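Local coordinates for SusD homolog (Bacteroides thetaiotaomicron VPI-5482, PDB 3IHV), which probably binds glycans at the outer membrane as a SusD-family lipoprotein partner in nutrient uptake, at residues Y163-I166 and E167-L171. Residues are numbered along the deposited sequence; the frame is centred on the assembly and turned at random.
Sequences YEYI and EDDLL. With EDO (1,2-ethanediol), chain H.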
loop_
_atom_site.group_PDB
_atom_site.type_symbol
_atom_site.label_atom_id
_atom_site.label_comp_id
_atom_site.label_asym_id
_atom_site.label_seq_id
_atom_site.Cartn_x
_atom_site.Cartn_y
_atom_site.Cartn_z
ATOM N N TYR A 163 -16.872 8.428 3.781
ATOM C CA TYR A 163 -16.996 6.989 3.578
ATOM C C TYR A 163 -18.212 6.651 2.719
ATOM O O TYR A 163 -18.155 5.790 1.846
ATOM C CB TYR A 163 -16.983 6.171 4.892
ATOM C CG TYR A 163 -15.576 5.795 5.353
ATOM C CD1 TYR A 163 -14.843 4.832 4.651
ATOM C CD2 TYR A 163 -14.957 6.402 6.451
ATOM C CE1 TYR A 163 -13.582 4.491 5.019
ATOM C CE2 TYR A 163 -13.708 6.028 6.855
ATOM C CZ TYR A 163 -13.002 5.071 6.138
ATOM O OH TYR A 163 -11.719 4.702 6.441
ATOM N N GLU A 164 -19.332 7.290 2.978
ATOM C CA GLU A 164 -20.505 7.050 2.161
ATOM C C GLU A 164 -20.268 7.409 0.684
ATOM O O GLU A 164 -20.738 6.710 -0.218
ATOM C CB GLU A 164 -21.654 7.828 2.793
ATOM C CG GLU A 164 -22.933 7.758 2.067
ATOM C CD GLU A 164 -24.041 8.433 2.852
ATOM O OE1 GLU A 164 -25.050 8.838 2.226
ATOM O OE2 GLU A 164 -23.863 8.582 4.088
ATOM N N TYR A 165 -19.528 8.482 0.444
ATOM C CA TYR A 165 -19.193 8.906 -0.914
ATOM C C TYR A 165 -18.282 7.864 -1.583
ATOM O O TYR A 165 -18.535 7.451 -2.713
ATOM C CB TYR A 165 -18.530 10.264 -0.844
ATOM C CG TYR A 165 -18.376 10.940 -2.166
ATOM C CD1 TYR A 165 -19.401 11.705 -2.701
ATOM C CD2 TYR A 165 -17.221 10.821 -2.879
ATOM C CE1 TYR A 165 -19.254 12.320 -3.942
ATOM C CE2 TYR A 165 -17.060 11.441 -4.091
ATOM C CZ TYR A 165 -18.060 12.194 -4.609
ATOM O OH TYR A 165 -17.856 12.807 -5.820
ATOM N N ILE A 166 -17.258 7.393 -0.863
ATOM C CA ILE A 166 -16.374 6.336 -1.385
ATOM C C ILE A 166 -17.203 5.065 -1.716
ATOM O O ILE A 166 -17.054 4.464 -2.759
ATOM C CB ILE A 166 -15.313 5.964 -0.341
ATOM C CG1 ILE A 166 -14.392 7.161 -0.106
ATOM C CG2 ILE A 166 -14.526 4.685 -0.758
ATOM C CD1 ILE A 166 -13.594 7.056 1.176
ATOM N N GLU A 167 -18.111 4.729 -0.816
ATOM C CA GLU A 167 -18.941 3.541 -0.926
ATOM C C GLU A 167 -19.797 3.601 -2.160
ATOM O O GLU A 167 -19.874 2.610 -2.909
ATOM C CB GLU A 167 -19.820 3.423 0.292
ATOM C CG GLU A 167 -20.791 2.266 0.213
ATOM C CD GLU A 167 -21.784 2.214 1.403
ATOM O OE1 GLU A 167 -22.221 3.261 1.929
ATOM O OE2 GLU A 167 -22.166 1.100 1.777
ATOM N N ASP A 168 -20.415 4.747 -2.410
ATOM C CA ASP A 168 -21.242 4.890 -3.614
ATOM C C ASP A 168 -20.385 4.703 -4.864
ATOM O O ASP A 168 -20.806 4.051 -5.848
ATOM C CB ASP A 168 -21.931 6.252 -3.644
ATOM C CG ASP A 168 -23.062 6.344 -2.647
ATOM O OD1 ASP A 168 -23.528 5.282 -2.195
ATOM O OD2 ASP A 168 -23.467 7.474 -2.310
ATOM N N ASP A 169 -19.213 5.312 -4.848
ATOM C CA ASP A 169 -18.284 5.167 -5.987
ATOM C C ASP A 169 -17.889 3.692 -6.236
ATOM O O ASP A 169 -17.950 3.176 -7.383
ATOM C CB ASP A 169 -17.020 6.008 -5.805
ATOM C CG ASP A 169 -17.165 7.453 -6.270
ATOM O OD1 ASP A 169 -18.150 7.794 -6.977
ATOM O OD2 ASP A 169 -16.276 8.281 -5.924
ATOM N N LEU A 170 -17.472 2.997 -5.172
ATOM C CA LEU A 170 -17.031 1.616 -5.334
ATOM C C LEU A 170 -18.201 0.684 -5.657
ATOM O O LEU A 170 -18.036 -0.275 -6.434
ATOM C CB LEU A 170 -16.245 1.133 -4.105
ATOM C CG LEU A 170 -14.942 1.896 -3.929
ATOM C CD1 LEU A 170 -14.270 1.548 -2.583
ATOM C CD2 LEU A 170 -13.998 1.607 -5.076
ATOM N N LEU A 171 -19.372 0.930 -5.064
ATOM C CA LEU A 171 -20.547 0.106 -5.373
ATOM C C LEU A 171 -20.898 0.188 -6.859
ATOM O O LEU A 171 -21.227 -0.848 -7.470
ATOM C CB LEU A 171 -21.774 0.434 -4.498
ATOM C CG LEU A 171 -21.736 -0.045 -3.059
ATOM C CD1 LEU A 171 -22.967 0.536 -2.273
ATOM C CD2 LEU A 171 -21.729 -1.582 -3.007
HETATM C C1 EDO H . -24.469 -1.541 3.377
HETATM O O1 EDO H . -25.539 -1.111 4.227
HETATM C C2 EDO H . -23.198 -1.177 4.099
HETATM O O2 EDO H . -23.076 0.231 4.025
HETATM O O HOH W 1 -19.753 8.911 -4.774
#
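I166 and L170, one helical turn apart, make the tight apolar side of this contact: the two chains run alongside each other, with I166 CG2 3.6 Å from L170 CD1. In I166 a chi1 of -65° turns CG1 back over the backbone N and leaves the CG2 methyl directed up the helix toward L170. Branched aliphatic chains suit this buried strip, where I166 also packs on Y128 of helix 107-135. Their backbones are joined as well, L170 N giving its hydrogen to I166 O at 2.9 Å.

Y165 and D169 meet one turn apart too. The carboxylate is turned 69° from the ring plane, and its OD2 comes within 3.7 Å of Y165 CE2. Over the centre of one ring face sits a water, 3.3 Å above the plane; it donates to Y165 O and, weakly, to D169 OD1. An aspartate fits this buried place because R121 and R124 form salt bridges with OD1, probably keeping it ionised.

Toward solvent the helix is looser. D168 is exposed and E164 partly so, where carboxylates can be hydrated; K161 also forms a salt bridge with E164 OE2. The length of a glutamate, here stretched out, lets E167 OE2 reach the hydroxyl of Y206 and O2 of an ethanediol, which donates to it at 2.6 Å and is probably left from crystallisation. With only a methyl group at E167, as in an alanine, the Y206 hydroxyl would probably lose this acceptor and a gap is likely to open beside W209.

Backbone bonds from E167 N to Y163 O and from D168 N to E164 O continue the i to i+4 pattern of an amphipathic alpha-helix, here packed between helices 107-135 and 195-210 in the helical, TPR-related framework of the SusD family.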